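Local coordinates for protein pentalenene synthase (Streptomyces chartreusis NRRL 3882, PDB 6Q4S) that probably converts (2E,6E)-farnesyl diphosphate, with magnesium, into the bicyclic sesquiterpene alcohol 7-epi-alpha-eudesmol by a 1,10-cyclisation, at residues L168-Y173 / H238-L244; V151-E156 / F176-T180; P14-L19 / A55-A61; L9-P14 / Q302-G307. The contacts are given in a common frame with arbitrary orientation. Where two conformers were deposited one is given. Numbering follows the deposited sequence.

Interaction 1 (L168-Y173 / H238-L244)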
# COMPACT_ATOMS: atom_id res chain seq x y z
N LEU A 168 -13.33 -5.24 23.91
CA LEU A 168 -14.10 -4.99 22.71
C LEU A 168 -15.47 -5.57 22.88
O LEU A 168 -15.59 -6.74 23.25
CB LEU A 168 -13.38 -5.61 21.49
CG LEU A 168 -12.34 -4.79 20.73
CD1 LEU A 168 -11.47 -3.91 21.58
CD2 LEU A 168 -11.47 -5.61 19.83
N GLY A 169 -16.49 -4.80 22.53
CA GLY A 169 -17.86 -5.26 22.37
C GLY A 169 -18.03 -5.97 21.04
O GLY A 169 -17.11 -6.04 20.24
N LEU A 170 -19.23 -6.46 20.79
CA LEU A 170 -19.47 -7.32 19.67
C LEU A 170 -19.20 -6.63 18.31
O LEU A 170 -18.51 -7.22 17.46
CB LEU A 170 -20.89 -7.90 19.70
CG LEU A 170 -21.17 -8.75 18.47
CD1 LEU A 170 -20.31 -10.00 18.51
CD2 LEU A 170 -22.66 -9.09 18.27
N ASP A 171 -19.79 -5.47 18.07
CA ASP A 171 -19.66 -4.82 16.73
C ASP A 171 -18.21 -4.39 16.41
O ASP A 171 -17.75 -4.61 15.24
CB ASP A 171 -20.59 -3.60 16.59
CG ASP A 171 -22.06 -3.99 16.44
OD1 ASP A 171 -22.45 -5.12 16.79
OD2 ASP A 171 -22.83 -3.16 15.94
N GLU A 172 -17.53 -3.84 17.39
CA GLU A 172 -16.12 -3.47 17.27
C GLU A 172 -15.24 -4.71 17.08
O GLU A 172 -14.15 -4.60 16.51
CB GLU A 172 -15.53 -2.76 18.51
CG GLU A 172 -16.09 -1.37 18.89
CD GLU A 172 -16.06 -1.14 20.43
OE1 GLU A 172 -16.70 -1.95 21.26
OE2 GLU A 172 -15.37 -0.17 20.84
N TYR A 173 -15.59 -5.81 17.76
CA TYR A 173 -14.79 -7.01 17.71
C TYR A 173 -14.92 -7.57 16.30
O TYR A 173 -13.88 -7.91 15.73
CB TYR A 173 -15.17 -8.08 18.77
CG TYR A 173 -14.32 -9.30 18.59
CD1 TYR A 173 -13.01 -9.34 19.07
CD2 TYR A 173 -14.78 -10.36 17.87
CE1 TYR A 173 -12.18 -10.41 18.86
CE2 TYR A 173 -13.96 -11.46 17.62
CZ TYR A 173 -12.67 -11.49 18.10
OH TYR A 173 -11.90 -12.59 17.85
N HIS A 238 -10.52 -12.15 24.07
CA HIS A 238 -10.39 -11.73 22.63
C HIS A 238 -10.76 -12.87 21.64
O HIS A 238 -9.95 -13.38 20.86
CB HIS A 238 -8.96 -11.24 22.38
CG HIS A 238 -8.81 -10.42 21.14
ND1 HIS A 238 -9.28 -9.12 21.06
CD2 HIS A 238 -8.21 -10.69 19.95
CE1 HIS A 238 -8.98 -8.63 19.86
NE2 HIS A 238 -8.33 -9.56 19.18
N ASN A 239 -12.02 -13.25 21.67
CA ASN A 239 -12.50 -14.42 20.95
C ASN A 239 -13.98 -14.20 20.75
O ASN A 239 -14.66 -13.78 21.69
CB ASN A 239 -12.18 -15.66 21.78
CG ASN A 239 -12.63 -16.92 21.09
OD1 ASN A 239 -11.89 -17.56 20.32
ND2 ASN A 239 -13.84 -17.25 21.32
N LEU A 240 -14.50 -14.42 19.56
CA LEU A 240 -15.91 -14.21 19.30
C LEU A 240 -16.93 -14.77 20.38
O LEU A 240 -17.95 -14.11 20.73
CB LEU A 240 -16.29 -14.79 17.97
CG LEU A 240 -17.76 -14.73 17.56
CD1 LEU A 240 -18.23 -13.29 17.47
CD2 LEU A 240 -18.03 -15.43 16.24
N ILE A 241 -16.65 -16.00 20.81
CA ILE A 241 -17.47 -16.73 21.80
C ILE A 241 -17.54 -15.95 23.11
O ILE A 241 -18.63 -15.59 23.56
CB ILE A 241 -16.88 -18.13 22.09
CG1 ILE A 241 -16.77 -18.92 20.79
CG2 ILE A 241 -17.72 -18.89 23.13
CD1 ILE A 241 -18.11 -19.31 20.22
N ALA A 242 -16.37 -15.65 23.65
CA ALA A 242 -16.22 -14.82 24.88
C ALA A 242 -16.91 -13.46 24.75
O ALA A 242 -17.59 -12.97 25.67
CB ALA A 242 -14.77 -14.64 25.18
N VAL A 243 -16.80 -12.87 23.58
CA VAL A 243 -17.34 -11.55 23.38
C VAL A 243 -18.84 -11.60 23.40
O VAL A 243 -19.53 -10.67 23.94
CB VAL A 243 -16.81 -10.99 22.03
CG1 VAL A 243 -17.57 -9.75 21.58
CG2 VAL A 243 -15.32 -10.68 22.18
N LEU A 244 -19.39 -12.63 22.75
CA LEU A 244 -20.84 -12.79 22.69
C LEU A 244 -21.44 -13.01 24.10
O LEU A 244 -22.57 -12.56 24.38
CB LEU A 244 -21.28 -13.91 21.78
CG LEU A 244 -21.26 -13.65 20.29
CD1 LEU A 244 -21.24 -14.96 19.50
CD2 LEU A 244 -22.46 -12.85 19.86
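Leu-168, just ahead of helix 170-180, lays its CD2 against the edge of the His-238 imidazole, 3.9 Å from CE1. Gly-169 is the N-cap; its amide donates to Glu-172 OE1 (3.1 Å). Leu-170 begins the helix: its CA lies 6.0 Å from Val-243 CA and 3.6 Å from Val-243 CG1, and its CD1 packs on both Leu-240 CD1 (4.0 Å) and Leu-244 CD2 (3.8 Å). Tyr-173 buries the largest area. Val-243 CG2 sits over a face of its ring, a CH-pi contact 4.3 Å from the centroid, while the ring edge points at the face of His-238 in a T-shaped pair (centroids 5.2 Å apart, planes at 83°). Polar links come from just outside: Glu-247 takes Leu-170 N, and Asp-224 OD2 accepts from both Tyr-173 OH and Leu-240 N. With no direct hydrogen bond between the segments, the two helix starts rely on shape-dependent apolar packing pinned by a shared carboxylate, beside Arg-177 and Ser-227, likely substrate and magnesium ligands as in a close relative.

Interaction 2 (V151-E156 / F176-T180)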
# COMPACT_ATOMS: atom_id res chain seq x y z
N VAL A 151 -0.78 -3.76 10.25
CA VAL A 151 -1.16 -2.67 11.13
C VAL A 151 -2.13 -3.19 12.21
O VAL A 151 -1.94 -2.94 13.41
CB VAL A 151 -1.79 -1.51 10.36
CG1 VAL A 151 -2.40 -0.49 11.36
CG2 VAL A 151 -0.73 -0.81 9.46
N ALA A 152 -3.15 -3.91 11.77
CA ALA A 152 -4.13 -4.49 12.63
C ALA A 152 -3.48 -5.48 13.59
O ALA A 152 -3.85 -5.51 14.78
CB ALA A 152 -5.20 -5.15 11.82
N HIS A 153 -2.52 -6.27 13.10
CA HIS A 153 -1.76 -7.14 14.00
C HIS A 153 -1.07 -6.34 15.10
O HIS A 153 -1.07 -6.77 16.25
CB HIS A 153 -0.69 -7.96 13.29
CG HIS A 153 0.09 -8.85 14.22
ND1 HIS A 153 -0.48 -9.91 14.90
CD2 HIS A 153 1.39 -8.83 14.60
CE1 HIS A 153 0.42 -10.51 15.64
NE2 HIS A 153 1.58 -9.91 15.45
N CYS A 154 -0.41 -5.24 14.75
CA CYS A 154 0.20 -4.34 15.78
C CYS A 154 -0.84 -3.80 16.76
O CYS A 154 -0.54 -3.70 17.96
CB CYS A 154 0.96 -3.17 15.12
SG CYS A 154 2.40 -3.75 14.21
N GLU A 155 -2.02 -3.42 16.29
CA GLU A 155 -3.09 -2.99 17.21
C GLU A 155 -3.49 -4.12 18.22
O GLU A 155 -3.81 -3.85 19.40
CB GLU A 155 -4.33 -2.49 16.49
CG GLU A 155 -4.06 -1.19 15.73
CD GLU A 155 -5.23 -0.77 14.92
OE1 GLU A 155 -6.34 -1.26 15.13
OE2 GLU A 155 -5.04 0.12 14.06
N GLU A 156 -3.50 -5.36 17.76
CA GLU A 156 -3.82 -6.52 18.63
C GLU A 156 -2.76 -6.74 19.69
O GLU A 156 -3.08 -6.91 20.88
CB GLU A 156 -3.95 -7.77 17.75
CG GLU A 156 -4.36 -9.08 18.38
CD GLU A 156 -4.60 -10.13 17.26
OE1 GLU A 156 -3.66 -10.46 16.47
OE2 GLU A 156 -5.76 -10.48 17.07
N PHE A 176 -12.94 -5.39 13.88
CA PHE A 176 -11.52 -5.63 14.11
C PHE A 176 -11.00 -7.03 13.59
O PHE A 176 -9.85 -7.15 13.04
CB PHE A 176 -11.23 -5.55 15.58
CG PHE A 176 -9.78 -5.53 15.93
CD1 PHE A 176 -8.94 -4.56 15.46
CD2 PHE A 176 -9.25 -6.47 16.80
CE1 PHE A 176 -7.58 -4.54 15.82
CE2 PHE A 176 -7.91 -6.44 17.18
CZ PHE A 176 -7.07 -5.49 16.68
N ARG A 177 -11.84 -8.04 13.73
CA ARG A 177 -11.43 -9.42 13.45
C ARG A 177 -11.33 -9.58 11.93
O ARG A 177 -10.50 -10.36 11.47
CB ARG A 177 -12.40 -10.44 13.99
CG ARG A 177 -12.03 -11.90 13.74
CD ARG A 177 -10.76 -12.18 14.48
NE ARG A 177 -10.45 -13.57 14.41
CZ ARG A 177 -9.30 -14.06 13.97
NH1 ARG A 177 -8.31 -13.26 13.49
NH2 ARG A 177 -9.19 -15.38 13.94
N ARG A 178 -12.19 -8.87 11.21
CA ARG A 178 -12.08 -8.78 9.75
C ARG A 178 -10.70 -8.29 9.31
O ARG A 178 -10.15 -8.74 8.29
CB ARG A 178 -13.16 -7.91 9.17
CG ARG A 178 -13.16 -7.88 7.63
CD ARG A 178 -14.17 -6.90 7.08
NE ARG A 178 -15.56 -7.38 7.32
CZ ARG A 178 -16.66 -6.66 7.07
NH1 ARG A 178 -16.57 -5.44 6.59
NH2 ARG A 178 -17.86 -7.18 7.27
N ARG A 179 -10.15 -7.38 10.08
CA ARG A 179 -8.84 -6.83 9.78
C ARG A 179 -7.69 -7.79 10.17
O ARG A 179 -6.76 -7.95 9.43
CB ARG A 179 -8.64 -5.48 10.42
CG ARG A 179 -9.74 -4.43 10.09
CD ARG A 179 -9.63 -3.19 10.99
NE ARG A 179 -8.30 -2.58 10.97
CZ ARG A 179 -7.73 -1.96 11.98
NH1 ARG A 179 -8.34 -1.88 13.17
NH2 ARG A 179 -6.49 -1.51 11.88
N THR A 180 -7.75 -8.35 11.37
CA THR A 180 -6.66 -9.13 11.91
C THR A 180 -6.55 -10.52 11.24
O THR A 180 -5.51 -11.16 11.34
CB THR A 180 -6.78 -9.35 13.46
OG1 THR A 180 -7.99 -10.03 13.77
CG2 THR A 180 -6.76 -7.99 14.23
O HOH W 1 -3.31 -10.70 13.84
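Phe-176 opens the walk on helix 170-180. Its ring meets helix 136-161 edge-on: CE1 lies 3.6 Å from Glu-155 OE1 and CZ 3.7 Å from Glu-156 N. Arg-177 starts away from the partner helix; its NH1 donates to Thr-180 OG1 (3.3 Å), and its NE forms a salt bridge with Asp-224 of helix 206-228. Arg-179 carries the main polar link, a two-pronged salt bridge in which NH1 donates to Glu-155 OE1 (2.9 Å) and NH2 to Glu-155 OE2 (3.1 Å). Its CB rests 3.7 Å from Ala-152 CB, as the small Ala-152 side chain faces Arg-179 and Thr-180 directly. Thr-180 CA is 5.3 Å from Ala-152 CA, and Thr-180 CG2 packs 4.0 Å from Ala-152 CB. Here a water donates to Glu-156 OE1 (2.7 Å) and weakly to Thr-180 O (3.4 Å), and also bonds His-153 ND1 (3.1 Å). The short helical segments run at 119°, their axes 9.0 Å apart. This is oblique helix packing within the all-helical class I terpene synthase fold, probably beside the substrate's diphosphate site, since Arg-177 is a likely substrate ligand as in a close relative.

Interaction 3 (P14-L19 / A55-A61)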
# COMPACT_ATOMS: atom_id res chain seq x y z
N PRO A 14 -9.83 -28.82 -4.51
CA PRO A 14 -8.61 -29.63 -4.66
C PRO A 14 -7.50 -29.36 -3.63
O PRO A 14 -7.46 -28.32 -2.98
CB PRO A 14 -8.14 -29.33 -6.09
CG PRO A 14 -8.91 -28.13 -6.57
CD PRO A 14 -10.15 -28.02 -5.72
N VAL A 15 -6.65 -30.34 -3.45
CA VAL A 15 -5.52 -30.26 -2.60
C VAL A 15 -4.25 -30.44 -3.42
O VAL A 15 -4.19 -31.34 -4.24
CB VAL A 15 -5.61 -31.34 -1.55
CG1 VAL A 15 -4.41 -31.27 -0.62
CG2 VAL A 15 -6.88 -31.14 -0.73
N SER A 16 -3.23 -29.61 -3.21
CA SER A 16 -2.02 -29.76 -4.02
C SER A 16 -1.36 -31.15 -3.88
O SER A 16 -1.10 -31.67 -2.76
CB SER A 16 -1.01 -28.68 -3.70
OG SER A 16 0.24 -28.88 -4.35
N GLU A 17 -0.98 -31.69 -5.03
CA GLU A 17 -0.11 -32.90 -5.08
C GLU A 17 1.32 -32.68 -4.59
O GLU A 17 2.07 -33.65 -4.28
CB GLU A 17 -0.11 -33.47 -6.51
CG GLU A 17 0.68 -32.64 -7.51
CD GLU A 17 0.49 -33.12 -8.95
OE1 GLU A 17 0.41 -34.36 -9.16
OE2 GLU A 17 0.45 -32.26 -9.86
N HIS A 18 1.71 -31.41 -4.40
CA HIS A 18 3.10 -31.12 -3.99
C HIS A 18 3.37 -31.02 -2.54
O HIS A 18 4.47 -30.61 -2.09
CB HIS A 18 3.53 -29.83 -4.69
CG HIS A 18 3.26 -29.86 -6.15
ND1 HIS A 18 3.70 -30.91 -6.93
CD2 HIS A 18 2.63 -29.00 -6.97
CE1 HIS A 18 3.34 -30.68 -8.18
NE2 HIS A 18 2.67 -29.53 -8.23
N LEU A 19 2.42 -31.44 -1.72
CA LEU A 19 2.59 -31.27 -0.29
C LEU A 19 3.88 -31.83 0.24
O LEU A 19 4.65 -31.12 0.93
CB LEU A 19 1.37 -31.86 0.45
CG LEU A 19 1.46 -31.98 1.95
CD1 LEU A 19 1.69 -30.61 2.61
CD2 LEU A 19 0.16 -32.65 2.42
N ALA A 55 -1.07 -26.29 1.07
CA ALA A 55 -1.50 -27.25 0.02
C ALA A 55 -3.00 -27.21 -0.25
O ALA A 55 -3.44 -27.44 -1.38
CB ALA A 55 -1.05 -28.67 0.43
N ARG A 56 -3.80 -26.91 0.78
CA ARG A 56 -5.31 -26.80 0.62
C ARG A 56 -5.80 -25.46 0.18
O ARG A 56 -6.82 -25.34 -0.48
CB ARG A 56 -5.93 -27.14 1.97
CG ARG A 56 -5.69 -28.55 2.48
CD ARG A 56 -6.43 -28.73 3.81
NE ARG A 56 -6.28 -30.08 4.34
CZ ARG A 56 -7.01 -31.10 3.87
NH1 ARG A 56 -7.92 -30.93 2.92
NH2 ARG A 56 -6.84 -32.30 4.38
N THR A 57 -5.05 -24.40 0.53
CA THR A 57 -5.43 -23.06 0.10
C THR A 57 -4.88 -22.55 -1.24
O THR A 57 -5.51 -21.66 -1.89
CB THR A 57 -5.13 -22.00 1.19
OG1 THR A 57 -3.75 -22.00 1.55
CG2 THR A 57 -5.92 -22.33 2.42
N TYR A 58 -3.76 -23.10 -1.68
CA TYR A 58 -3.18 -22.75 -2.98
C TYR A 58 -3.01 -24.04 -3.82
O TYR A 58 -1.91 -24.44 -4.14
CB TYR A 58 -1.82 -22.06 -2.79
CG TYR A 58 -1.98 -20.75 -2.02
CD1 TYR A 58 -2.75 -19.73 -2.54
CD2 TYR A 58 -1.40 -20.58 -0.78
CE1 TYR A 58 -2.98 -18.56 -1.83
CE2 TYR A 58 -1.62 -19.41 -0.07
CZ TYR A 58 -2.42 -18.43 -0.58
OH TYR A 58 -2.64 -17.22 0.07
N PRO A 59 -4.12 -24.72 -4.12
CA PRO A 59 -3.94 -26.10 -4.66
C PRO A 59 -3.38 -26.20 -6.07
O PRO A 59 -2.94 -27.30 -6.45
CB PRO A 59 -5.36 -26.67 -4.60
CG PRO A 59 -6.20 -25.45 -4.80
CD PRO A 59 -5.53 -24.41 -3.94
N HIS A 60 -3.39 -25.10 -6.83
CA HIS A 60 -2.91 -25.08 -8.21
C HIS A 60 -1.46 -24.65 -8.38
O HIS A 60 -1.06 -24.48 -9.49
CB HIS A 60 -3.78 -24.20 -9.08
CG HIS A 60 -5.20 -24.65 -9.15
ND1 HIS A 60 -5.58 -25.81 -9.78
CD2 HIS A 60 -6.33 -24.07 -8.68
CE1 HIS A 60 -6.89 -25.94 -9.67
NE2 HIS A 60 -7.37 -24.88 -9.04
N ALA A 61 -0.70 -24.51 -7.29
CA ALA A 61 0.62 -23.95 -7.39
C ALA A 61 1.51 -24.97 -8.07
O ALA A 61 1.39 -26.18 -7.79
CB ALA A 61 1.16 -23.66 -6.01
O HOH W 2 -0.38 -27.84 -6.71
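A single water ties three oxygens of this contact together: it accepts from Ser-16 OG (2.7 Å) and donates to Pro-59 O (2.6 Å) and Ala-61 O (2.7 Å). The same Ser-16 OG accepts from His-18 N (2.9 Å), making an ST turn that leads into helix 19-32. Ser-16 also provides the direct link, its N donating almost straight to Ala-55 O (2.8 Å, 173°). Its CA lies 3.6 Å from Pro-59 O, a CA-H...O contact. Around this polar centre the packing is mostly apolar. Pro-14 CB meets Pro-59 CB at 4.1 Å, and Leu-19 CB meets Ala-55 CB at 4.0 Å. Val-15 points away, yet its CG2 comes within 3.8 Å of Arg-56 NH1. Helix 50-57 gives way at Tyr-58 to a type I turn ending at Ala-61, whose side chain touches Met-66 of helix 63-79, as does Ser-16. What results, in an all-helical fold, is a water-bridged junction of a loop with a helix end and the turn after it: the N-terminal strap, with its ST turn, rests where helix 50-57 leads to helix 63-79.

Interaction 4 (L9-P14 / Q302-G307)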
# COMPACT_ATOMS: atom_id res chain seq x y z
N LEU A 9 -19.92 -27.26 4.47
CA LEU A 9 -19.71 -26.22 3.48
C LEU A 9 -20.10 -26.75 2.12
O LEU A 9 -19.86 -27.91 1.87
CB LEU A 9 -18.22 -25.83 3.51
CG LEU A 9 -17.71 -25.32 4.88
CD1 LEU A 9 -16.22 -24.93 4.88
CD2 LEU A 9 -18.57 -24.12 5.28
N PRO A 10 -20.69 -25.93 1.23
CA PRO A 10 -21.00 -26.38 -0.14
C PRO A 10 -19.84 -26.16 -1.14
O PRO A 10 -20.05 -25.55 -2.18
CB PRO A 10 -22.18 -25.47 -0.51
CG PRO A 10 -21.82 -24.18 0.14
CD PRO A 10 -21.24 -24.59 1.48
N PHE A 11 -18.63 -26.57 -0.81
CA PHE A 11 -17.49 -26.44 -1.73
C PHE A 11 -16.89 -27.81 -1.81
O PHE A 11 -16.98 -28.57 -0.86
CB PHE A 11 -16.42 -25.45 -1.21
CG PHE A 11 -16.96 -24.11 -0.83
CD1 PHE A 11 -17.49 -23.26 -1.77
CD2 PHE A 11 -16.93 -23.68 0.50
CE1 PHE A 11 -18.01 -22.02 -1.41
CE2 PHE A 11 -17.44 -22.44 0.85
CZ PHE A 11 -17.97 -21.60 -0.12
N ASP A 12 -16.29 -28.14 -2.94
CA ASP A 12 -15.43 -29.33 -3.07
C ASP A 12 -14.15 -28.77 -3.67
O ASP A 12 -14.17 -28.08 -4.72
CB ASP A 12 -16.10 -30.40 -3.97
CG ASP A 12 -15.29 -31.68 -4.06
OD1 ASP A 12 -14.63 -32.04 -3.06
OD2 ASP A 12 -15.33 -32.33 -5.13
N THR A 13 -13.02 -29.04 -3.03
CA THR A 13 -11.88 -28.17 -3.28
C THR A 13 -10.61 -29.01 -3.41
O THR A 13 -10.33 -29.84 -2.53
CB THR A 13 -11.97 -27.04 -2.16
OG1 THR A 13 -12.23 -25.77 -2.74
CG2 THR A 13 -10.92 -27.07 -1.19
N PRO A 14 -9.83 -28.82 -4.51
CA PRO A 14 -8.61 -29.63 -4.66
C PRO A 14 -7.50 -29.36 -3.63
O PRO A 14 -7.46 -28.32 -2.98
CB PRO A 14 -8.14 -29.33 -6.09
CG PRO A 14 -8.91 -28.13 -6.57
CD PRO A 14 -10.15 -28.02 -5.72
N GLN A 302 -12.93 -19.65 -2.47
CA GLN A 302 -13.41 -20.97 -2.01
C GLN A 302 -12.30 -21.83 -1.47
O GLN A 302 -12.44 -22.53 -0.45
CB GLN A 302 -14.08 -21.71 -3.15
CG GLN A 302 -15.23 -20.98 -3.83
CD GLN A 302 -15.80 -21.74 -5.06
OE1 GLN A 302 -15.18 -22.66 -5.59
NE2 GLN A 302 -16.98 -21.36 -5.48
N HIS A 303 -11.15 -21.78 -2.12
CA HIS A 303 -10.04 -22.53 -1.62
C HIS A 303 -9.68 -22.11 -0.21
O HIS A 303 -9.23 -22.96 0.59
CB HIS A 303 -8.78 -22.46 -2.54
CG HIS A 303 -9.03 -22.90 -3.96
ND1 HIS A 303 -8.37 -22.37 -5.05
CD2 HIS A 303 -9.88 -23.84 -4.46
CE1 HIS A 303 -8.84 -22.92 -6.15
NE2 HIS A 303 -9.77 -23.80 -5.82
N TRP A 304 -9.81 -20.80 0.07
CA TRP A 304 -9.46 -20.34 1.39
C TRP A 304 -10.51 -20.77 2.44
O TRP A 304 -10.16 -21.25 3.52
CB TRP A 304 -9.20 -18.82 1.40
CG TRP A 304 -7.79 -18.63 1.47
CD1 TRP A 304 -6.89 -18.38 0.40
CD2 TRP A 304 -6.99 -18.83 2.62
NE1 TRP A 304 -5.61 -18.38 0.86
CE2 TRP A 304 -5.62 -18.64 2.21
CE3 TRP A 304 -7.28 -19.12 3.96
CZ2 TRP A 304 -4.56 -18.74 3.09
CZ3 TRP A 304 -6.20 -19.23 4.87
CH2 TRP A 304 -4.85 -19.02 4.41
N ILE A 305 -11.77 -20.49 2.17
CA ILE A 305 -12.83 -20.84 3.13
C ILE A 305 -12.82 -22.36 3.39
O ILE A 305 -12.70 -22.79 4.55
CB ILE A 305 -14.23 -20.42 2.64
CG1 ILE A 305 -14.31 -18.93 2.46
CG2 ILE A 305 -15.28 -20.93 3.65
CD1 ILE A 305 -15.55 -18.45 1.70
N ASN A 306 -12.78 -23.17 2.31
CA ASN A 306 -12.86 -24.63 2.48
C ASN A 306 -11.61 -25.25 3.01
O ASN A 306 -11.64 -26.10 3.97
CB ASN A 306 -13.28 -25.29 1.22
CG ASN A 306 -13.93 -26.66 1.48
OD1 ASN A 306 -14.88 -26.78 2.26
ND2 ASN A 306 -13.40 -27.69 0.84
N GLY A 307 -10.47 -24.77 2.49
CA GLY A 307 -9.20 -25.32 2.86
C GLY A 307 -8.82 -25.00 4.27
O GLY A 307 -8.20 -25.81 4.99
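This is a strap lying against a helix: residues 9-14, near the N-terminus and without regular structure, cross helix 288-313, the last modelled helix. No hydrogen bond passes between the segments, and the 460 Å² they bury comes from van der Waals contact. Side chains of Leu-9, Phe-11 and Thr-13 start toward the helix, while those of Pro-10 and Asp-12 start away. Leu-9 CD1 lies 3.5 Å from Asn-306 OD1 and 4.3 Å from Ile-305 CG2. Phe-11 settles among Gln-302, Ile-305 and Asn-306, with CD1 3.8 Å from Gln-302 CG, CE2 3.8 Å from Ile-305 CG2 and CB 3.9 Å from Asn-306 CG; its side chain also touches Tyr-270 and Gln-274 of helix 252-284. Thr-13 CG2 touches Asn-306 ND2 at 3.3 Å, and its OG1 lies 3.5 Å from His-303 CD2, at the edge of that imidazole. Pro-14 CD then passes 4.2 Å from His-303 NE2. Since Leu-9 also touches Leu-267, the strap covers the seam between helices 252-284 and 288-313, an N-terminal segment packed across the C-terminal helices of a class I terpene synthase fold.

Two pairs of contacts lie far apart in one helical domain. Interactions 1 and 2, centres 13 Å apart, share helix 170-180 and touch where Leu-168 and His-238 meet Phe-176; their segments alternate along the chain. Interactions 3 and 4, centres 12 Å apart, share Pro-14 and meet again where Tyr-58 OH probably hydrogen-bonds Trp-304 NE1 (3.3 Å). Interaction 4 joins the two ends of the modelled chain, enclosing the other three; interaction 3 closes before the first pair begins. Interactions 1 and 3 are centred 33 Å apart, on opposite sides of the chain's centre. The first pair thus joins helices 136-161, 170-180 and 240-248 beside the probable substrate and magnesium site, whereas the second binds the N-terminal strap to the helical body.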